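Local structure of chitinase (Paenibacillus sp. FPU-7, 5GZT) at residues 492-497 against 536-541. The protein probably hydrolyses internal beta-1,4 linkages between N-acetylglucosamine units in chitin and chitodextrins, as an endo-acting chitinase. Numbering follows the deposited sequence.
Sequences PATSHH and RVWQNV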
loop_
_atom_site.group_PDB
_atom_site.type_symbol
_atom_site.label_atom_id
_atom_site.label_comp_id
_atom_site.label_asym_id
_atom_site.label_seq_id
_atom_site.Cartn_x
_atom_site.Cartn_y
_atom_site.Cartn_z
ATOM N N PRO B 492 -16.127 -18.179 -21.982
ATOM C CA PRO B 492 -17.403 -18.350 -22.595
ATOM C C PRO B 492 -18.604 -18.030 -21.678
ATOM O O PRO B 492 -19.694 -17.848 -22.216
ATOM C CB PRO B 492 -17.439 -19.861 -22.950
ATOM C CG PRO B 492 -16.376 -20.465 -22.131
ATOM C CD PRO B 492 -15.346 -19.425 -21.895
ATOM N N ALA B 493 -18.432 -17.986 -20.337
ATOM C CA ALA B 493 -19.536 -17.562 -19.441
ATOM C C ALA B 493 -18.980 -16.545 -18.462
ATOM O O ALA B 493 -17.723 -16.438 -18.281
ATOM C CB ALA B 493 -20.160 -18.779 -18.703
ATOM N N THR B 494 -19.902 -15.749 -17.907
ATOM C CA THR B 494 -19.556 -14.667 -17.024
ATOM C C THR B 494 -19.078 -15.174 -15.660
ATOM O O THR B 494 -19.516 -16.241 -15.157
ATOM C CB THR B 494 -20.728 -13.694 -16.826
ATOM O OG1 THR B 494 -21.803 -14.379 -16.183
ATOM C CG2 THR B 494 -21.253 -13.118 -18.129
ATOM N N SER B 495 -18.187 -14.415 -15.045
ATOM C CA SER B 495 -17.834 -14.650 -13.668
ATOM C C SER B 495 -17.209 -13.422 -13.075
ATOM O O SER B 495 -17.255 -12.344 -13.639
ATOM C CB SER B 495 -16.902 -15.896 -13.549
ATOM O OG SER B 495 -16.829 -16.353 -12.181
ATOM N N HIS B 496 -16.686 -13.543 -11.874
ATOM C CA HIS B 496 -16.010 -12.431 -11.158
ATOM C C HIS B 496 -14.594 -12.371 -11.546
ATOM O O HIS B 496 -13.926 -13.428 -11.655
ATOM C CB HIS B 496 -16.064 -12.640 -9.634
ATOM C CG HIS B 496 -17.445 -12.822 -9.114
ATOM N ND1 HIS B 496 -18.409 -11.834 -9.209
ATOM C CD2 HIS B 496 -18.053 -13.882 -8.537
ATOM C CE1 HIS B 496 -19.561 -12.300 -8.748
ATOM N NE2 HIS B 496 -19.365 -13.532 -8.295
ATOM N N HIS B 497 -14.067 -11.172 -11.789
ATOM C CA HIS B 497 -12.651 -11.002 -12.167
ATOM C C HIS B 497 -11.692 -10.768 -11.009
ATOM O O HIS B 497 -10.462 -10.932 -11.201
ATOM C CB HIS B 497 -12.501 -9.923 -13.279
ATOM C CG HIS B 497 -12.022 -8.580 -12.853
ATOM N ND1 HIS B 497 -12.863 -7.493 -12.658
ATOM C CD2 HIS B 497 -10.769 -8.097 -12.748
ATOM C CE1 HIS B 497 -12.144 -6.428 -12.367
ATOM N NE2 HIS B 497 -10.865 -6.767 -12.451
ATOM N N ARG B 536 -14.321 -5.866 -15.510
ATOM C CA ARG B 536 -14.293 -6.707 -16.726
ATOM C C ARG B 536 -15.720 -6.851 -17.152
ATOM O O ARG B 536 -16.613 -7.044 -16.279
ATOM C CB ARG B 536 -13.663 -8.087 -16.476
ATOM C CG ARG B 536 -12.175 -7.988 -16.301
ATOM C CD ARG B 536 -11.520 -7.974 -17.727
ATOM N NE ARG B 536 -10.117 -7.591 -17.662
ATOM C CZ ARG B 536 -9.418 -7.210 -18.717
ATOM N NH1 ARG B 536 -9.920 -7.289 -19.929
ATOM N NH2 ARG B 536 -8.218 -6.785 -18.543
ATOM N N VAL B 537 -15.941 -6.749 -18.477
ATOM C CA VAL B 537 -17.215 -6.631 -19.105
ATOM C C VAL B 537 -17.424 -7.797 -20.048
ATOM O O VAL B 537 -16.451 -8.198 -20.728
ATOM C CB VAL B 537 -17.275 -5.304 -19.915
ATOM C CG1 VAL B 537 -18.600 -5.107 -20.550
ATOM C CG2 VAL B 537 -17.051 -4.094 -19.013
ATOM N N TRP B 538 -18.653 -8.333 -20.088
ATOM C CA TRP B 538 -19.102 -9.241 -21.125
ATOM C C TRP B 538 -20.344 -8.671 -21.780
ATOM O O TRP B 538 -21.261 -8.218 -21.079
ATOM C CB TRP B 538 -19.513 -10.585 -20.575
ATOM C CG TRP B 538 -18.478 -11.529 -20.115
ATOM C CD1 TRP B 538 -18.193 -12.785 -20.676
ATOM C CD2 TRP B 538 -17.712 -11.464 -18.908
ATOM N NE1 TRP B 538 -17.283 -13.431 -19.904
ATOM C CE2 TRP B 538 -16.992 -12.669 -18.803
ATOM C CE3 TRP B 538 -17.639 -10.540 -17.849
ATOM C CZ2 TRP B 538 -16.148 -12.952 -17.709
ATOM C CZ3 TRP B 538 -16.781 -10.785 -16.790
ATOM C CH2 TRP B 538 -16.067 -12.010 -16.713
ATOM N N GLN B 539 -20.375 -8.668 -23.128
ATOM C CA GLN B 539 -21.575 -8.297 -23.887
ATOM C C GLN B 539 -22.280 -9.508 -24.403
ATOM O O GLN B 539 -21.751 -10.636 -24.345
ATOM C CB GLN B 539 -21.176 -7.342 -25.040
ATOM C CG GLN B 539 -20.755 -5.983 -24.521
ATOM C CD GLN B 539 -20.503 -4.960 -25.618
ATOM O OE1 GLN B 539 -20.183 -5.307 -26.774
ATOM N NE2 GLN B 539 -20.567 -3.695 -25.236
ATOM N N ASN B 540 -23.503 -9.306 -24.856
ATOM C CA ASN B 540 -24.344 -10.389 -25.355
ATOM C C ASN B 540 -24.419 -11.587 -24.428
ATOM O O ASN B 540 -24.332 -12.751 -24.881
ATOM C CB ASN B 540 -23.858 -10.843 -26.785
ATOM C CG ASN B 540 -23.940 -9.692 -27.784
ATOM O OD1 ASN B 540 -24.957 -9.064 -27.906
ATOM N ND2 ASN B 540 -22.839 -9.303 -28.316
ATOM N N VAL B 541 -24.784 -11.310 -23.181
ATOM C CA VAL B 541 -24.948 -12.342 -22.149
ATOM C C VAL B 541 -26.391 -12.730 -22.160
ATOM O O VAL B 541 -27.255 -11.874 -22.278
ATOM C CB VAL B 541 -24.524 -11.755 -20.775
ATOM C CG1 VAL B 541 -24.772 -12.700 -19.608
ATOM C CG2 VAL B 541 -23.073 -11.323 -20.846
#
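Thr494 faces Trp538, CA to CA 6.8 Å, and His497 faces Arg536 where the loop 492-497 runs nearly antiparallel (161°) to the end of strand 534-538 and the turn after it. The indole of Trp538 lies under the loop backbone: Thr494 CA sits 3.7 Å above one face, towards the rim, and Thr494 CG2 makes a CH-pi contact 3.9 Å from the centroid of the five-membered ring. That methyl also meets Val541 CG2 tip to tip at 3.7 Å, while Thr494 OG1 is hydrogen-bonded to Gly547 O and Glu550 N. At the far end of the indole, Ser495 O approaches Trp538 CH2 obliquely to 3.3 Å. The strand belongs to the antiparallel sheet inserted between barrel strands 527-532 and 619-623 of the family 18 TIM barrel, and Phe596 of neighbouring strand 596-598 meets Trp538 steeply. An alanine in place of Trp538 would probably open a gap beneath the loop and deprive Thr494 CG2 of its aromatic surface. Arg536 CG, anti to its own carbonyl carbon (chi1 -73°), lies over one face of the His497 ring, 3.5 Å from His497 CG; the guanidinium plane stands 84° to that ring, and Arg536 NE forms a salt bridge with Asp485.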